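Local coordinates for ABC-type branched-chain amino acid transport systems periplasmic component-like protein (Thermomonospora curvata, PDB 4N03) that probably serves as the extracytoplasmic substrate-binding component of an ABC transporter, with a fatty acid as its likely cargo, at residues Q55-Q58 / L59-E63; E296-S299 / K300-K304. All blocks are in the same frame, centred on the assembly; numbering follows the deposited sequence.

Overall arrangement
Interaction 1 lies in the middle of helix 47-66 and interaction 2 at the C-terminal end of helix 289-301, their centres about 11 Å apart on the same side of the molecule. Far apart in sequence, the two helices meet here. Gln55 NE2 lies 2.9 Å from Tyr298 OH and Gln55 O lies 3.1 Å from Tyr302 OH, both probable hydrogen bonds, while Leu59 CD2 packs 3.8 Å from Tyr298 N. Neither contact lines the ligand site directly: the bound palmitic acid is about 10 Å from the side chain of Ala56 and about 12 Å from that of Tyr298.

Interaction 1 of 2, residues Q55-Q58 / L59-E63; sequences QAQQ and LYYEE
Leu59, Tyr60, Tyr61 and Glu62 each give their backbone N-H to the carbonyl four residues back, on Gln55, Ala56, Gln57 and Gln58, so that 55-63 is regular alpha helix, with Tyr61 N 3.0 Å from Gln57 O. On one side of that helix Gln57 and Tyr61 add a side-chain bond to the backbone one. The two side chains lie alongside each other and point the same way, each with its CG anti to the carbonyl carbon (chi1 -70° for Gln57). Tyr61 OH donates to Gln57 OE1 at 2.7 Å, coming from above the carbonyl plane, 57° out of it, and the amide stands almost perpendicular to the ring, at 86°. The other end of the amide is tied down as well, since Gln57 NE2 donates to Pro104 O; with both ends bonded, the modelled orientation of the amide is probably the right one. Helix 47-66 is the crossover helix of a beta-alpha-beta unit, linking parallel strands 33-40 and 74-81 in one lobe of this periplasmic-binding-protein fold. Tyr61 fits between layers there: Leu36, Ile75 and Ala77 touch it from those strands, and Ala318 and Val321 from helix 309-330. Gln57 O, already taken by Tyr61 N, also sits over one face of the Tyr61 ring, near its rim, 3.1 Å from CD2. One turn of helix thus brings a backbone carbonyl and a side-chain carbonyl to the same tyrosine. Elsewhere round the turn the contacts are of CB with carbonyl oxygens: Leu59 CB is 3.4 Å from Ala56 O, and Glu62 CB is 3.3 Å from Gln58 O. Tyr60 CB touches Gln57 O at 3.5 Å, but its ring leads off to meet Tyr315 edge-to-face on helix 309-330.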
loop_
_atom_site.group_PDB
_atom_site.type_symbol
_atom_site.label_atom_id
_atom_site.label_comp_id
_atom_site.label_asym_id
_atom_site.label_seq_id
_atom_site.Cartn_x
_atom_site.Cartn_y
_atom_site.Cartn_z
ATOM N N GLN A 55 -4.749 -12.000 -5.538
ATOM C CA GLN A 55 -4.763 -13.411 -5.217
ATOM C C GLN A 55 -4.825 -13.659 -3.752
ATOM O O GLN A 55 -5.474 -14.626 -3.301
ATOM C CB GLN A 55 -3.535 -14.117 -5.845
ATOM C CG GLN A 55 -3.688 -14.230 -7.351
ATOM C CD GLN A 55 -2.643 -15.077 -8.057
ATOM O OE1 GLN A 55 -2.877 -15.506 -9.199
ATOM N NE2 GLN A 55 -1.511 -15.289 -7.451
ATOM N N ALA A 56 -4.159 -12.837 -2.936
ATOM C CA ALA A 56 -4.236 -12.999 -1.511
ATOM C C ALA A 56 -5.610 -12.728 -0.945
ATOM O O ALA A 56 -6.063 -13.416 -0.021
ATOM C CB ALA A 56 -3.180 -12.180 -0.782
ATOM N N GLN A 57 -6.301 -11.744 -1.517
ATOM C CA GLN A 57 -7.702 -11.487 -1.158
ATOM C C GLN A 57 -8.551 -12.721 -1.525
ATOM O O GLN A 57 -9.368 -13.130 -0.709
ATOM C CB GLN A 57 -8.245 -10.253 -1.879
ATOM C CG GLN A 57 -7.648 -8.936 -1.380
ATOM C CD GLN A 57 -8.662 -7.888 -1.058
ATOM O OE1 GLN A 57 -9.823 -7.956 -1.426
ATOM N NE2 GLN A 57 -8.200 -6.836 -0.374
ATOM N N GLN A 58 -8.377 -13.250 -2.723
ATOM C CA GLN A 58 -9.169 -14.416 -3.136
ATOM C C GLN A 58 -8.873 -15.629 -2.178
ATOM O O GLN A 58 -9.800 -16.391 -1.837
ATOM C CB GLN A 58 -9.014 -14.749 -4.659
ATOM C CG GLN A 58 -9.380 -13.677 -5.738
ATOM C CD GLN A 58 -10.885 -13.373 -6.036
ATOM O OE1 GLN A 58 -11.784 -14.134 -5.702
ATOM N NE2 GLN A 58 -11.145 -12.231 -6.693
ATOM N N LEU A 59 -7.647 -15.795 -1.745
ATOM C CA LEU A 59 -7.315 -16.833 -0.793
ATOM C C LEU A 59 -8.099 -16.672 0.497
ATOM O O LEU A 59 -8.722 -17.644 0.992
ATOM C CB LEU A 59 -5.816 -16.795 -0.490
ATOM C CG LEU A 59 -5.349 -17.821 0.556
ATOM C CD1 LEU A 59 -5.530 -19.262 0.186
ATOM C CD2 LEU A 59 -3.900 -17.541 0.918
ATOM N N TYR A 60 -8.107 -15.461 1.034
ATOM C CA TYR A 60 -8.851 -15.187 2.255
ATOM C C TYR A 60 -10.362 -15.508 2.052
ATOM O O TYR A 60 -10.991 -16.167 2.877
ATOM C CB TYR A 60 -8.656 -13.701 2.677
ATOM C CG TYR A 60 -8.984 -13.454 4.135
ATOM C CD1 TYR A 60 -10.309 -13.364 4.582
ATOM C CD2 TYR A 60 -7.985 -13.327 5.080
ATOM C CE1 TYR A 60 -10.585 -13.182 5.940
ATOM C CE2 TYR A 60 -8.244 -13.170 6.409
ATOM C CZ TYR A 60 -9.556 -13.066 6.840
ATOM O OH TYR A 60 -9.797 -12.924 8.175
ATOM N N TYR A 61 -10.948 -14.998 0.972
ATOM C CA TYR A 61 -12.380 -15.170 0.756
ATOM C C TYR A 61 -12.697 -16.656 0.551
ATOM O O TYR A 61 -13.734 -17.109 1.018
ATOM C CB TYR A 61 -12.901 -14.349 -0.421
ATOM C CG TYR A 61 -12.650 -12.860 -0.283
ATOM C CD1 TYR A 61 -12.767 -12.218 0.942
ATOM C CD2 TYR A 61 -12.233 -12.112 -1.350
ATOM C CE1 TYR A 61 -12.502 -10.877 1.086
ATOM C CE2 TYR A 61 -11.974 -10.735 -1.208
ATOM C CZ TYR A 61 -12.088 -10.135 0.018
ATOM O OH TYR A 61 -11.793 -8.811 0.233
ATOM N N GLU A 62 -11.849 -17.397 -0.149
ATOM C CA GLU A 62 -12.046 -18.853 -0.274
ATOM C C GLU A 62 -12.048 -19.507 1.113
ATOM O O GLU A 62 -12.874 -20.429 1.367
ATOM C CB GLU A 62 -10.970 -19.455 -1.175
ATOM C CG GLU A 62 -10.902 -20.984 -1.174
ATOM C CD GLU A 62 -9.667 -21.505 -1.916
ATOM O OE1 GLU A 62 -9.752 -21.652 -3.156
ATOM O OE2 GLU A 62 -8.612 -21.762 -1.251
ATOM N N GLU A 63 -11.094 -19.219 1.968
ATOM C CA GLU A 63 -11.058 -19.770 3.325
ATOM C C GLU A 63 -12.346 -19.455 4.095
ATOM O O GLU A 63 -12.903 -20.324 4.770
ATOM C CB GLU A 63 -9.851 -19.238 4.096
ATOM C CG GLU A 63 -8.540 -19.757 3.532
ATOM C CD GLU A 63 -7.302 -19.044 4.060
ATOM O OE1 GLU A 63 -7.403 -17.949 4.691
ATOM O OE2 GLU A 63 -6.185 -19.592 3.802
#

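Interaction 2 of 2, residues E296-S299 / K300-K304; sequences EAYS and KKYPK
One face of the Tyr298 ring carries the Tyr302 side chain: Tyr302 CD2 sits over it, displaced toward the rim, 3.5 Å from Tyr298 CE2. The Tyr302 ring meets this neighbour obliquely, with the planes at 44° and the centroids 4.8 Å apart, and, in the conformer given, has Lys301 CG over the centre of one face. The two tyrosine side chains cross at about a right angle: Tyr298 has CG anti to its own N (chi1 -173°), in Tyr302 CG is anti to the carbonyl carbon, and the backbone of Tyr302 has already left the helix. In the backbone, Tyr302 N donates to Tyr298 O at 2.8 Å, following the bonds of Lys300 to Glu296 O and Lys301 to Ala297 O. Pro303 N, which has no hydrogen to give, lies against Ser299 O, so the helical bonding stops here. In the conformer given, Ser299 OG bonds back to Ala295 O. With an alanine in place of Tyr298, Tyr302 CD2 would probably lose the ring face it rests on, and Gln55 NE2 on helix 47-66 its hydroxyl partner. The contact between the rings is dispersive, while the directional bonding comes from the backbone, from the hydroxyls of Ser299 and probably Tyr302, and from Tyr298 OH, which is turned toward helix 47-66 at an otherwise largely exposed helix end.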
loop_
_atom_site.group_PDB
_atom_site.type_symbol
_atom_site.label_atom_id
_atom_site.label_comp_id
_atom_site.label_asym_id
_atom_site.label_seq_id
_atom_site.Cartn_x
_atom_site.Cartn_y
_atom_site.Cartn_z
ATOM N N GLU A 296 2.607 -20.189 4.008
ATOM C CA GLU A 296 2.313 -21.570 3.690
ATOM C C GLU A 296 1.021 -21.738 2.908
ATOM O O GLU A 296 0.956 -22.418 1.878
ATOM C CB GLU A 296 2.275 -22.423 4.982
ATOM C CG GLU A 296 3.681 -22.587 5.553
ATOM C CD GLU A 296 3.779 -23.082 6.991
ATOM O OE1 GLU A 296 2.735 -23.279 7.653
ATOM O OE2 GLU A 296 4.938 -23.264 7.459
ATOM N N ALA A 297 -0.005 -21.005 3.363
ATOM C CA ALA A 297 -1.282 -21.099 2.680
ATOM C C ALA A 297 -1.244 -20.576 1.246
ATOM O O ALA A 297 -1.804 -21.138 0.284
ATOM C CB ALA A 297 -2.372 -20.451 3.479
ATOM N N TYR A 298 -0.622 -19.406 1.071
ATOM C CA TYR A 298 -0.517 -18.825 -0.256
ATOM C C TYR A 298 0.325 -19.672 -1.192
ATOM O O TYR A 298 -0.026 -19.850 -2.350
ATOM C CB TYR A 298 -0.025 -17.394 -0.179
ATOM C CG TYR A 298 -0.041 -16.652 -1.491
ATOM C CD1 TYR A 298 0.984 -16.737 -2.393
ATOM C CD2 TYR A 298 -1.104 -15.764 -1.779
ATOM C CE1 TYR A 298 0.967 -16.039 -3.570
ATOM C CE2 TYR A 298 -1.130 -15.044 -2.949
ATOM C CZ TYR A 298 -0.116 -15.191 -3.858
ATOM O OH TYR A 298 -0.144 -14.468 -5.011
ATOM N N SER A 299 1.486 -20.101 -0.709
ATOM C CA SER A 299 2.361 -20.986 -1.501
ATOM C C SER A 299 1.652 -22.266 -1.976
ATOM O O SER A 299 1.857 -22.740 -3.101
ATOM C CB SER A 299 3.586 -21.387 -0.676
ATOM O OG SER A 299 4.418 -20.282 -0.421
ATOM N N LYS A 300 0.809 -22.809 -1.099
ATOM C CA LYS A 300 0.036 -24.011 -1.451
ATOM C C LYS A 300 -0.950 -23.733 -2.576
ATOM O O LYS A 300 -1.057 -24.499 -3.541
ATOM C CB LYS A 300 -0.720 -24.554 -0.237
ATOM C CG LYS A 300 -1.428 -25.887 -0.480
ATOM C CD LYS A 300 -1.924 -26.502 0.822
ATOM C CE LYS A 300 -2.720 -27.790 0.587
ATOM N NZ LYS A 300 -3.634 -28.069 1.725
ATOM N N LYS A 301 -1.643 -22.600 -2.509
ATOM C CA LYS A 301 -2.667 -22.287 -3.495
ATOM C C LYS A 301 -2.063 -21.819 -4.808
ATOM O O LYS A 301 -2.590 -22.119 -5.891
ATOM C CB LYS A 301 -3.623 -21.212 -2.954
ATOM C CG LYS A 301 -4.694 -20.762 -3.920
ATOM C CD LYS A 301 -5.737 -21.823 -4.233
ATOM C CE LYS A 301 -6.752 -21.322 -5.246
ATOM N NZ LYS A 301 -7.663 -22.410 -5.706
ATOM N N TYR A 302 -0.965 -21.059 -4.706
ATOM C CA TYR A 302 -0.366 -20.394 -5.867
ATOM C C TYR A 302 1.138 -20.694 -5.922
ATOM O O TYR A 302 1.978 -19.828 -5.789
ATOM C CB TYR A 302 -0.567 -18.900 -5.794
ATOM C CG TYR A 302 -1.990 -18.468 -5.678
ATOM C CD1 TYR A 302 -2.845 -18.448 -6.766
ATOM C CD2 TYR A 302 -2.454 -17.915 -4.483
ATOM C CE1 TYR A 302 -4.150 -17.987 -6.678
ATOM C CE2 TYR A 302 -3.742 -17.455 -4.376
ATOM C CZ TYR A 302 -4.597 -17.463 -5.467
ATOM O OH TYR A 302 -5.893 -16.957 -5.320
ATOM N N PRO A 303 1.503 -21.948 -6.216
ATOM C CA PRO A 303 2.902 -22.359 -6.138
ATOM C C PRO A 303 3.865 -21.635 -7.113
ATOM O O PRO A 303 5.064 -21.578 -6.830
ATOM C CB PRO A 303 2.845 -23.844 -6.480
ATOM C CG PRO A 303 1.476 -24.098 -7.036
ATOM C CD PRO A 303 0.585 -23.038 -6.501
ATOM N N LYS A 304 3.353 -21.084 -8.219
ATOM C CA LYS A 304 4.186 -20.469 -9.259
ATOM C C LYS A 304 4.292 -18.942 -9.133
ATOM O O LYS A 304 4.922 -18.274 -9.976
ATOM C CB LYS A 304 3.631 -20.820 -10.640
ATOM C CG LYS A 304 3.336 -22.310 -10.823
ATOM C CD LYS A 304 2.928 -22.620 -12.252
ATOM C CE LYS A 304 2.460 -24.061 -12.416
ATOM N NZ LYS A 304 1.868 -24.274 -13.766
#